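Local atomic coordinates of BfpC (Escherichia coli, PDB entry 3VHJ), a protein that is essential for biogenesis of the type IV pilus, this chain being the cytoplasmic N-terminal domain of a membrane protein that may work together with BfpD. Residues A[35-46]-A[58-69]; A[98-109]-A[126-134]. The protein carries 1 engineered substitution. All blocks are in the same frame, centred on the assembly; numbering follows the deposited sequence.

From the N terminus, the chain passes through strand 21-23 and helix 31-42 before interaction 1 closes its first loop: the helix and the turn after it meet the end of strand 55-60 and the loop beyond, with 11 residues, mostly hairpin strand, in between. Interaction 2 opens only later and closes a second loop, in which hairpin 96-113 meets the end of helix 116-127 and the segment leading to strand 135-137. The two loops therefore follow in series, neither nested nor crossed. The centres of the two contacts lie about 22 Å apart on opposite sides of the chain's centre, each contact joining a helix to a different sheet. Gln57, on strand 55-60, ties the two sheets together through its side chain, bonded to Val107 N and Gly105 O.

Interaction 1: residues A[35-46]-A[58-69]; sequences LNKSLTLMSSKL and FAVGDKNIGHKR
Leu35 rests on the ring of Phe58 where a helix packs against an antiparallel sheet: helix 35-42 runs at 11° to strand 58-60, the axes 9.0 Å apart. Leu35 CB makes a CH-pi contact over the face of Phe58, 4.0 Å from the ring centroid. With Leu35 CG anti to the backbone N (chi1 171°), CD1 also reaches Val60 CG2, at 3.8 Å. The two branches of Val60 divide the work: CG2 meets Leu35 and Ser38, CG1 lies against Ser44, and Leu39 CD2 touches both. A Schellman motif at Ser43 ends the helix and brings Ser44 to Gly61, whose O accepts from Ser44 OG (2.7 Å); the same OG accepts from Leu46 N in an ST turn. Gly61 N returns a bond to Leu46 O, so Gly61 is held through both its N-H and its carbonyl. Leu46 CD1 presses tightly on Lys63 CG, at 3.4 Å, and also touches His67 CB. On the surface Lys45 and Lys63 bring their ammonium groups together beside Glu163, which forms a salt bridge with Lys63. Behind Leu46, His67 is fixed at both ring nitrogens: NE2 bonds to Val18 O, and ND1 accepts from Asp62 N in the ring plane, the bond almost straight at 178°.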
loop_
_atom_site.group_PDB
_atom_site.type_symbol
_atom_site.label_atom_id
_atom_site.label_comp_id
_atom_site.label_asym_id
_atom_site.label_seq_id
_atom_site.Cartn_x
_atom_site.Cartn_y
_atom_site.Cartn_z
ATOM N N LEU A 35 -16.354 -3.757 1.466
ATOM C CA LEU A 35 -15.905 -2.801 0.464
ATOM C C LEU A 35 -16.929 -1.704 0.225
ATOM O O LEU A 35 -16.600 -0.519 0.239
ATOM C CB LEU A 35 -15.608 -3.505 -0.862
ATOM C CG LEU A 35 -15.329 -2.583 -2.053
ATOM C CD1 LEU A 35 -14.156 -1.667 -1.738
ATOM C CD2 LEU A 35 -15.036 -3.423 -3.291
ATOM N N ASN A 36 -18.174 -2.101 -0.005
ATOM C CA ASN A 36 -19.217 -1.125 -0.257
ATOM C C ASN A 36 -19.451 -0.189 0.912
ATOM O O ASN A 36 -19.806 0.974 0.713
ATOM C CB ASN A 36 -20.506 -1.838 -0.652
ATOM C CG ASN A 36 -20.534 -2.183 -2.120
ATOM O OD1 ASN A 36 -20.645 -1.298 -2.972
ATOM N ND2 ASN A 36 -20.419 -3.464 -2.432
ATOM N N LYS A 37 -19.246 -0.689 2.127
ATOM C CA LYS A 37 -19.419 0.133 3.319
ATOM C C LYS A 37 -18.288 1.151 3.365
ATOM O O LYS A 37 -18.483 2.296 3.770
ATOM C CB LYS A 37 -19.398 -0.733 4.583
ATOM C CG LYS A 37 -20.679 -1.538 4.791
ATOM C CD LYS A 37 -20.551 -2.563 5.916
ATOM C CE LYS A 37 -20.261 -1.914 7.261
ATOM N NZ LYS A 37 -20.196 -2.927 8.352
ATOM N N SER A 38 -17.106 0.726 2.936
ATOM C CA SER A 38 -15.947 1.607 2.923
ATOM C C SER A 38 -16.115 2.678 1.846
ATOM O O SER A 38 -15.831 3.855 2.078
ATOM C CB SER A 38 -14.674 0.795 2.666
ATOM O OG SER A 38 -13.529 1.626 2.689
ATOM N N LEU A 39 -16.578 2.269 0.668
ATOM C CA LEU A 39 -16.794 3.209 -0.433
ATOM C C LEU A 39 -17.816 4.266 -0.022
ATOM O O LEU A 39 -17.651 5.452 -0.305
ATOM C CB LEU A 39 -17.299 2.470 -1.673
ATOM C CG LEU A 39 -16.284 1.602 -2.422
ATOM C CD1 LEU A 39 -17.003 0.754 -3.445
ATOM C CD2 LEU A 39 -15.244 2.489 -3.093
ATOM N N THR A 40 -18.876 3.826 0.648
ATOM C CA THR A 40 -19.921 4.739 1.096
ATOM C C THR A 40 -19.364 5.711 2.127
ATOM O O THR A 40 -19.584 6.919 2.040
ATOM C CB THR A 40 -21.098 3.965 1.718
ATOM O OG1 THR A 40 -21.696 3.138 0.717
ATOM C CG2 THR A 40 -22.149 4.931 2.266
ATOM N N LEU A 41 -18.638 5.172 3.099
ATOM C CA LEU A 41 -18.041 5.980 4.155
ATOM C C LEU A 41 -17.062 7.018 3.621
ATOM O O LEU A 41 -16.953 8.109 4.165
ATOM C CB LEU A 41 -17.310 5.085 5.157
ATOM C CG LEU A 41 -16.501 5.814 6.236
ATOM C CD1 LEU A 41 -17.451 6.556 7.171
ATOM C CD2 LEU A 41 -15.668 4.816 7.016
HETATM N N MSE A 42 -16.350 6.679 2.555
HETATM C CA MSE A 42 -15.368 7.599 1.993
HETATM C C MSE A 42 -15.884 8.396 0.807
HETATM O O MSE A 42 -15.159 9.216 0.246
HETATM C CB MSE A 42 -14.118 6.823 1.573
HETATM C CG MSE A 42 -13.514 5.972 2.681
HETATM SE SE MSE A 42 -13.023 6.973 4.271
HETATM C CE MSE A 42 -11.433 7.803 3.577
ATOM N N SER A 43 -17.135 8.156 0.426
ATOM C CA SER A 43 -17.727 8.838 -0.718
ATOM C C SER A 43 -16.803 8.660 -1.920
ATOM O O SER A 43 -16.489 9.613 -2.628
ATOM C CB SER A 43 -17.920 10.330 -0.414
ATOM O OG SER A 43 -18.788 10.510 0.690
ATOM N N SER A 44 -16.370 7.423 -2.136
ATOM C CA SER A 44 -15.474 7.094 -3.234
ATOM C C SER A 44 -16.093 6.068 -4.171
ATOM O O SER A 44 -16.951 5.282 -3.764
ATOM C CB SER A 44 -14.159 6.538 -2.684
ATOM O OG SER A 44 -13.324 6.087 -3.733
ATOM N N LYS A 45 -15.655 6.082 -5.425
ATOM C CA LYS A 45 -16.144 5.133 -6.420
ATOM C C LYS A 45 -14.986 4.289 -6.952
ATOM O O LYS A 45 -15.182 3.433 -7.807
ATOM C CB LYS A 45 -16.792 5.863 -7.599
ATOM C CG LYS A 45 -17.986 6.730 -7.249
ATOM C CD LYS A 45 -18.739 7.140 -8.511
ATOM C CE LYS A 45 -17.887 7.989 -9.447
ATOM N NZ LYS A 45 -17.620 9.340 -8.881
ATOM N N LEU A 46 -13.785 4.544 -6.444
ATOM C CA LEU A 46 -12.589 3.832 -6.884
ATOM C C LEU A 46 -12.233 2.693 -5.941
ATOM O O LEU A 46 -12.107 2.890 -4.734
ATOM C CB LEU A 46 -11.414 4.807 -6.974
ATOM C CG LEU A 46 -11.573 5.937 -7.996
ATOM C CD1 LEU A 46 -10.382 6.880 -7.899
ATOM C CD2 LEU A 46 -11.678 5.351 -9.403
ATOM N N PHE A 58 -9.544 -5.375 0.081
ATOM C CA PHE A 58 -9.833 -4.375 -0.927
ATOM C C PHE A 58 -9.151 -3.048 -0.647
ATOM O O PHE A 58 -8.734 -2.769 0.476
ATOM C CB PHE A 58 -11.342 -4.169 -0.986
ATOM C CG PHE A 58 -11.959 -3.936 0.361
ATOM C CD1 PHE A 58 -11.908 -2.681 0.958
ATOM C CD2 PHE A 58 -12.546 -4.991 1.059
ATOM C CE1 PHE A 58 -12.435 -2.478 2.236
ATOM C CE2 PHE A 58 -13.074 -4.802 2.332
ATOM C CZ PHE A 58 -13.018 -3.542 2.923
ATOM N N ALA A 59 -9.038 -2.240 -1.690
ATOM C CA ALA A 59 -8.437 -0.923 -1.579
ATOM C C ALA A 59 -9.456 0.097 -2.074
ATOM O O ALA A 59 -10.166 -0.149 -3.048
ATOM C CB ALA A 59 -7.168 -0.852 -2.423
ATOM N N VAL A 60 -9.543 1.231 -1.391
ATOM C CA VAL A 60 -10.457 2.291 -1.805
ATOM C C VAL A 60 -9.601 3.502 -2.161
ATOM O O VAL A 60 -8.764 3.927 -1.366
ATOM C CB VAL A 60 -11.457 2.651 -0.679
ATOM C CG1 VAL A 60 -12.216 3.926 -1.032
ATOM C CG2 VAL A 60 -12.455 1.508 -0.507
ATOM N N GLY A 61 -9.802 4.038 -3.364
ATOM C CA GLY A 61 -9.021 5.178 -3.809
ATOM C C GLY A 61 -9.581 6.538 -3.436
ATOM O O GLY A 61 -10.745 6.668 -3.051
ATOM N N ASP A 62 -8.736 7.555 -3.547
ATOM C CA ASP A 62 -9.122 8.927 -3.235
ATOM C C ASP A 62 -8.772 9.814 -4.420
ATOM O O ASP A 62 -7.607 10.140 -4.630
ATOM C CB ASP A 62 -8.373 9.427 -2.003
ATOM C CG ASP A 62 -8.756 10.852 -1.625
ATOM O OD1 ASP A 62 -9.546 11.485 -2.363
ATOM O OD2 ASP A 62 -8.262 11.336 -0.589
ATOM N N LYS A 63 -9.778 10.202 -5.192
ATOM C CA LYS A 63 -9.545 11.052 -6.354
ATOM C C LYS A 63 -8.879 12.381 -6.009
ATOM O O LYS A 63 -8.265 13.003 -6.869
ATOM C CB LYS A 63 -10.862 11.332 -7.081
ATOM C CG LYS A 63 -11.492 10.106 -7.722
ATOM C CD LYS A 63 -12.726 10.490 -8.520
ATOM C CE LYS A 63 -13.376 9.281 -9.169
ATOM N NZ LYS A 63 -14.524 9.706 -10.020
ATOM N N ASN A 64 -9.002 12.822 -4.763
ATOM C CA ASN A 64 -8.406 14.095 -4.378
ATOM C C ASN A 64 -6.887 14.082 -4.361
ATOM O O ASN A 64 -6.259 15.140 -4.385
ATOM C CB ASN A 64 -8.937 14.554 -3.020
ATOM C CG ASN A 64 -10.389 14.988 -3.084
ATOM O OD1 ASN A 64 -10.842 15.528 -4.093
ATOM N ND2 ASN A 64 -11.122 14.768 -2.002
ATOM N N ILE A 65 -6.291 12.893 -4.315
ATOM C CA ILE A 65 -4.842 12.807 -4.326
ATOM C C ILE A 65 -4.335 12.175 -5.624
ATOM O O ILE A 65 -3.233 11.636 -5.676
ATOM C CB ILE A 65 -4.288 12.043 -3.085
ATOM C CG1 ILE A 65 -4.732 10.581 -3.099
ATOM C CG2 ILE A 65 -4.782 12.720 -1.796
ATOM C CD1 ILE A 65 -4.125 9.770 -1.966
ATOM N N GLY A 66 -5.158 12.244 -6.672
ATOM C CA GLY A 66 -4.748 11.742 -7.973
ATOM C C GLY A 66 -5.175 10.360 -8.421
ATOM O O GLY A 66 -4.861 9.959 -9.541
ATOM N N HIS A 67 -5.878 9.623 -7.572
ATOM C CA HIS A 67 -6.313 8.279 -7.950
ATOM C C HIS A 67 -7.320 8.325 -9.088
ATOM O O HIS A 67 -8.185 9.187 -9.122
ATOM C CB HIS A 67 -6.902 7.561 -6.736
ATOM C CG HIS A 67 -5.875 7.212 -5.704
ATOM N ND1 HIS A 67 -6.190 6.988 -4.383
ATOM C CD2 HIS A 67 -4.538 7.028 -5.810
ATOM C CE1 HIS A 67 -5.091 6.682 -3.716
ATOM N NE2 HIS A 67 -4.073 6.698 -4.559
ATOM N N LYS A 68 -7.188 7.393 -10.026
ATOM C CA LYS A 68 -8.079 7.331 -11.179
ATOM C C LYS A 68 -8.239 5.884 -11.621
ATOM O O LYS A 68 -7.367 5.051 -11.373
ATOM C CB LYS A 68 -7.506 8.149 -12.344
ATOM C CG LYS A 68 -7.606 9.664 -12.188
ATOM C CD LYS A 68 -6.788 10.396 -13.258
ATOM C CE LYS A 68 -7.228 10.048 -14.679
ATOM N NZ LYS A 68 -8.570 10.595 -15.020
ATOM N N ARG A 69 -9.360 5.593 -12.271
ATOM C CA ARG A 69 -9.628 4.253 -12.770
ATOM C C ARG A 69 -8.460 3.824 -13.661
ATOM O O ARG A 69 -7.884 4.644 -14.376
ATOM C CB ARG A 69 -10.929 4.249 -13.586
ATOM C CG ARG A 69 -11.327 2.882 -14.104
ATOM C CD ARG A 69 -12.493 2.944 -15.092
ATOM N NE ARG A 69 -12.736 1.636 -15.708
ATOM C CZ ARG A 69 -13.274 0.590 -15.081
ATOM N NH1 ARG A 69 -13.642 0.682 -13.812
ATOM N NH2 ARG A 69 -13.432 -0.558 -15.724
#

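Interaction 2: residues A[98-109]-A[126-134]; sequences VIGVDKDGMVHF and HVAYGYPWD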
loop_
_atom_site.group_PDB
_atom_site.type_symbol
_atom_site.label_atom_id
_atom_site.label_comp_id
_atom_site.label_asym_id
_atom_site.label_seq_id
_atom_site.Cartn_x
_atom_site.Cartn_y
_atom_site.Cartn_z
ATOM N N VAL A 98 5.672 4.298 2.698
ATOM C CA VAL A 98 5.816 3.478 3.896
ATOM C C VAL A 98 4.763 2.391 3.728
ATOM O O VAL A 98 3.571 2.684 3.663
ATOM C CB VAL A 98 5.544 4.264 5.190
ATOM C CG1 VAL A 98 5.675 3.326 6.400
ATOM C CG2 VAL A 98 6.544 5.411 5.311
ATOM N N ILE A 99 5.209 1.145 3.644
ATOM C CA ILE A 99 4.300 0.030 3.433
ATOM C C ILE A 99 4.485 -1.084 4.451
ATOM O O ILE A 99 5.494 -1.144 5.138
ATOM C CB ILE A 99 4.478 -0.547 2.013
ATOM C CG1 ILE A 99 5.845 -1.205 1.873
ATOM C CG2 ILE A 99 4.371 0.575 0.982
ATOM C CD1 ILE A 99 6.089 -1.810 0.507
ATOM N N GLY A 100 3.492 -1.963 4.539
ATOM C CA GLY A 100 3.556 -3.068 5.478
ATOM C C GLY A 100 2.509 -4.118 5.154
ATOM O O GLY A 100 1.336 -3.792 4.981
ATOM N N VAL A 101 2.940 -5.374 5.061
ATOM C CA VAL A 101 2.048 -6.492 4.755
ATOM C C VAL A 101 2.274 -7.558 5.830
ATOM O O VAL A 101 3.420 -7.908 6.134
ATOM C CB VAL A 101 2.358 -7.064 3.353
ATOM C CG1 VAL A 101 1.503 -8.286 3.075
ATOM C CG2 VAL A 101 2.107 -5.996 2.298
ATOM N N ASP A 102 1.188 -8.065 6.408
ATOM C CA ASP A 102 1.310 -9.043 7.480
ATOM C C ASP A 102 1.526 -10.471 7.022
ATOM O O ASP A 102 1.558 -10.755 5.826
ATOM C CB ASP A 102 0.105 -8.952 8.432
ATOM C CG ASP A 102 -1.178 -9.496 7.832
ATOM O OD1 ASP A 102 -2.256 -9.198 8.390
ATOM O OD2 ASP A 102 -1.124 -10.228 6.824
ATOM N N LYS A 103 1.686 -11.364 7.992
ATOM C CA LYS A 103 1.934 -12.775 7.726
ATOM C C LYS A 103 0.851 -13.438 6.879
ATOM O O LYS A 103 1.095 -14.469 6.254
ATOM C CB LYS A 103 2.088 -13.519 9.058
ATOM C CG LYS A 103 2.678 -14.916 8.938
ATOM C CD LYS A 103 4.088 -14.877 8.367
ATOM C CE LYS A 103 4.707 -16.262 8.343
ATOM N NZ LYS A 103 6.104 -16.229 7.828
ATOM N N ASP A 104 -0.342 -12.851 6.856
ATOM C CA ASP A 104 -1.447 -13.407 6.075
ATOM C C ASP A 104 -1.588 -12.723 4.719
ATOM O O ASP A 104 -2.516 -13.009 3.963
ATOM C CB ASP A 104 -2.769 -13.281 6.839
ATOM C CG ASP A 104 -2.806 -14.136 8.089
ATOM O OD1 ASP A 104 -2.451 -15.329 7.999
ATOM O OD2 ASP A 104 -3.202 -13.618 9.158
ATOM N N GLY A 105 -0.669 -11.812 4.420
ATOM C CA GLY A 105 -0.719 -11.115 3.149
ATOM C C GLY A 105 -1.649 -9.914 3.149
ATOM O O GLY A 105 -1.892 -9.321 2.103
HETATM N N MSE A 106 -2.172 -9.551 4.315
HETATM C CA MSE A 106 -3.067 -8.404 4.404
HETATM C C MSE A 106 -2.272 -7.111 4.487
HETATM O O MSE A 106 -1.297 -7.013 5.233
HETATM C CB MSE A 106 -3.978 -8.518 5.632
HETATM C CG MSE A 106 -4.914 -9.730 5.627
HETATM SE SE MSE A 106 -6.222 -9.737 4.224
HETATM C CE MSE A 106 -5.479 -11.097 3.076
ATOM N N VAL A 107 -2.690 -6.120 3.709
ATOM C CA VAL A 107 -2.018 -4.839 3.715
ATOM C C VAL A 107 -2.352 -4.095 5.001
ATOM O O VAL A 107 -3.521 -3.819 5.287
ATOM C CB VAL A 107 -2.443 -3.980 2.496
ATOM C CG1 VAL A 107 -1.793 -2.608 2.573
ATOM C CG2 VAL A 107 -2.040 -4.681 1.203
ATOM N N HIS A 108 -1.322 -3.797 5.789
ATOM C CA HIS A 108 -1.508 -3.059 7.036
ATOM C C HIS A 108 -1.207 -1.585 6.820
ATOM O O HIS A 108 -1.859 -0.719 7.402
ATOM C CB HIS A 108 -0.589 -3.589 8.140
ATOM C CG HIS A 108 -1.099 -4.822 8.817
ATOM N ND1 HIS A 108 -0.746 -5.160 10.107
ATOM C CD2 HIS A 108 -1.920 -5.808 8.380
ATOM C CE1 HIS A 108 -1.330 -6.300 10.435
ATOM N NE2 HIS A 108 -2.046 -6.714 9.405
ATOM N N PHE A 109 -0.209 -1.305 5.988
ATOM C CA PHE A 109 0.177 0.069 5.703
ATOM C C PHE A 109 0.447 0.327 4.229
ATOM O O PHE A 109 1.085 -0.475 3.544
ATOM C CB PHE A 109 1.434 0.446 6.500
ATOM C CG PHE A 109 1.253 0.376 7.987
ATOM C CD1 PHE A 109 0.489 1.329 8.653
ATOM C CD2 PHE A 109 1.844 -0.652 8.726
ATOM C CE1 PHE A 109 0.311 1.266 10.035
ATOM C CE2 PHE A 109 1.674 -0.726 10.106
ATOM C CZ PHE A 109 0.904 0.236 10.763
ATOM N N HIS A 126 4.642 4.161 13.933
ATOM C CA HIS A 126 3.592 3.165 13.741
ATOM C C HIS A 126 3.907 1.898 12.962
ATOM O O HIS A 126 3.194 0.907 13.095
ATOM C CB HIS A 126 2.390 3.828 13.065
ATOM C CG HIS A 126 1.930 5.082 13.736
ATOM N ND1 HIS A 126 1.283 5.081 14.952
ATOM C CD2 HIS A 126 2.029 6.381 13.362
ATOM C CE1 HIS A 126 1.002 6.325 15.300
ATOM N NE2 HIS A 126 1.445 7.132 14.351
ATOM N N VAL A 127 4.959 1.910 12.156
ATOM C CA VAL A 127 5.243 0.751 11.324
ATOM C C VAL A 127 6.372 -0.182 11.728
ATOM O O VAL A 127 6.152 -1.362 11.970
ATOM C CB VAL A 127 5.496 1.206 9.868
ATOM C CG1 VAL A 127 5.678 -0.009 8.957
ATOM C CG2 VAL A 127 4.341 2.080 9.402
ATOM N N ALA A 128 7.583 0.351 11.769
ATOM C CA ALA A 128 8.766 -0.427 12.097
ATOM C C ALA A 128 8.591 -1.423 13.238
ATOM O O ALA A 128 9.070 -2.556 13.161
ATOM C CB ALA A 128 9.922 0.514 12.416
ATOM N N TYR A 129 7.900 -1.000 14.290
ATOM C CA TYR A 129 7.724 -1.853 15.456
ATOM C C TYR A 129 6.277 -2.180 15.769
ATOM O O TYR A 129 5.970 -2.611 16.877
ATOM C CB TYR A 129 8.353 -1.163 16.664
ATOM C CG TYR A 129 9.710 -0.577 16.349
ATOM C CD1 TYR A 129 10.774 -1.398 15.973
ATOM C CD2 TYR A 129 9.923 0.799 16.393
ATOM C CE1 TYR A 129 12.020 -0.859 15.648
ATOM C CE2 TYR A 129 11.161 1.348 16.071
ATOM C CZ TYR A 129 12.204 0.512 15.699
ATOM O OH TYR A 129 13.426 1.046 15.369
ATOM N N GLY A 130 5.388 -1.993 14.800
ATOM C CA GLY A 130 3.984 -2.261 15.058
ATOM C C GLY A 130 3.518 -3.684 14.829
ATOM O O GLY A 130 2.394 -4.037 15.189
ATOM N N TYR A 131 4.382 -4.504 14.238
ATOM C CA TYR A 131 4.050 -5.890 13.933
ATOM C C TYR A 131 5.367 -6.661 13.778
ATOM O O TYR A 131 6.385 -6.082 13.411
ATOM C CB TYR A 131 3.224 -5.916 12.639
ATOM C CG TYR A 131 2.762 -7.277 12.176
ATOM C CD1 TYR A 131 3.600 -8.106 11.429
ATOM C CD2 TYR A 131 1.477 -7.733 12.474
ATOM C CE1 TYR A 131 3.171 -9.354 10.986
ATOM C CE2 TYR A 131 1.037 -8.984 12.037
ATOM C CZ TYR A 131 1.889 -9.787 11.294
ATOM O OH TYR A 131 1.464 -11.021 10.867
ATOM N N PRO A 132 5.367 -7.972 14.077
ATOM C CA PRO A 132 6.579 -8.796 13.965
ATOM C C PRO A 132 6.938 -9.095 12.511
ATOM O O PRO A 132 6.827 -10.245 12.072
ATOM C CB PRO A 132 6.204 -10.079 14.714
ATOM C CG PRO A 132 5.028 -9.691 15.555
ATOM C CD PRO A 132 4.273 -8.748 14.677
ATOM N N TRP A 133 7.371 -8.082 11.767
ATOM C CA TRP A 133 7.706 -8.276 10.352
ATOM C C TRP A 133 8.865 -9.240 10.140
ATOM O O TRP A 133 9.853 -9.205 10.870
ATOM C CB TRP A 133 8.072 -6.945 9.675
ATOM C CG TRP A 133 7.238 -5.753 10.082
ATOM C CD1 TRP A 133 7.612 -4.751 10.930
ATOM C CD2 TRP A 133 5.901 -5.448 9.663
ATOM N NE1 TRP A 133 6.594 -3.839 11.067
ATOM C CE2 TRP A 133 5.531 -4.241 10.300
ATOM C CE3 TRP A 133 4.978 -6.074 8.811
ATOM C CZ2 TRP A 133 4.276 -3.649 10.115
ATOM C CZ3 TRP A 133 3.729 -5.486 8.627
ATOM C CH2 TRP A 133 3.390 -4.286 9.275
ATOM N N ASP A 134 8.750 -10.096 9.131
ATOM C CA ASP A 134 9.828 -11.026 8.832
ATOM C C ASP A 134 10.989 -10.215 8.255
ATOM O O ASP A 134 12.155 -10.486 8.542
ATOM C CB ASP A 134 9.373 -12.093 7.829
ATOM C CG ASP A 134 8.455 -13.128 8.452
ATOM O OD1 ASP A 134 8.731 -13.552 9.593
ATOM O OD2 ASP A 134 7.465 -13.534 7.804
#
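Val127 sets its CG2 methyl over the centre of the Phe109 ring, 3.7 Å from the centroid, and the same methyl touches Val98 CG1 at 3.5 Å. Trp133 comes to this ring at its edge, CZ2 lying 3.9 Å from Phe109 CE2, so one phenyl group is met on a face by an aliphatic branch and at its rim by an indole. The indole is held by its own segment: NE1 donates to Val127 O (2.7 Å) close to the ring plane, while Gly130 N reaches that oxygen from the other face of the carbonyl plane. Its CZ3 edge meets Val101 O (3.5 Å), and CH2 lies near Gly100, where a CB would clash with it; here a classic beta bulge sets His108 and Phe109 together against the glycine. Tyr131 has CG anti to its N (chi1 -179°), which sends the phenol to the Asp102-Gly105 type I turn, and its OH accepts from Lys103 N at 2.9 Å. The phenol ring lies beside Asp102 CB, and its CD2 is 3.8 Å from His108 CE1, the rings oblique with planes at 79°. Asp102 shapes that turn, its OD2 taking Asp104 N and Met106 N from opposite faces of the carboxylate. A leucine in place of Tyr131 would probably leave Lys103 N without this acceptor and open a gap beside Asp102 CB and the His108 ring. Farther along the turn, Lys103 NZ forms a salt bridge with Asp134 OD2 (3.0 Å) and also bonds to Gly82 O. The contact fastens the chain leaving helix 116-127 across hairpin 96-113, Phe122 of that helix touching Val98 and Val127, and Trp133 reaching Cys86 on strand 85-90.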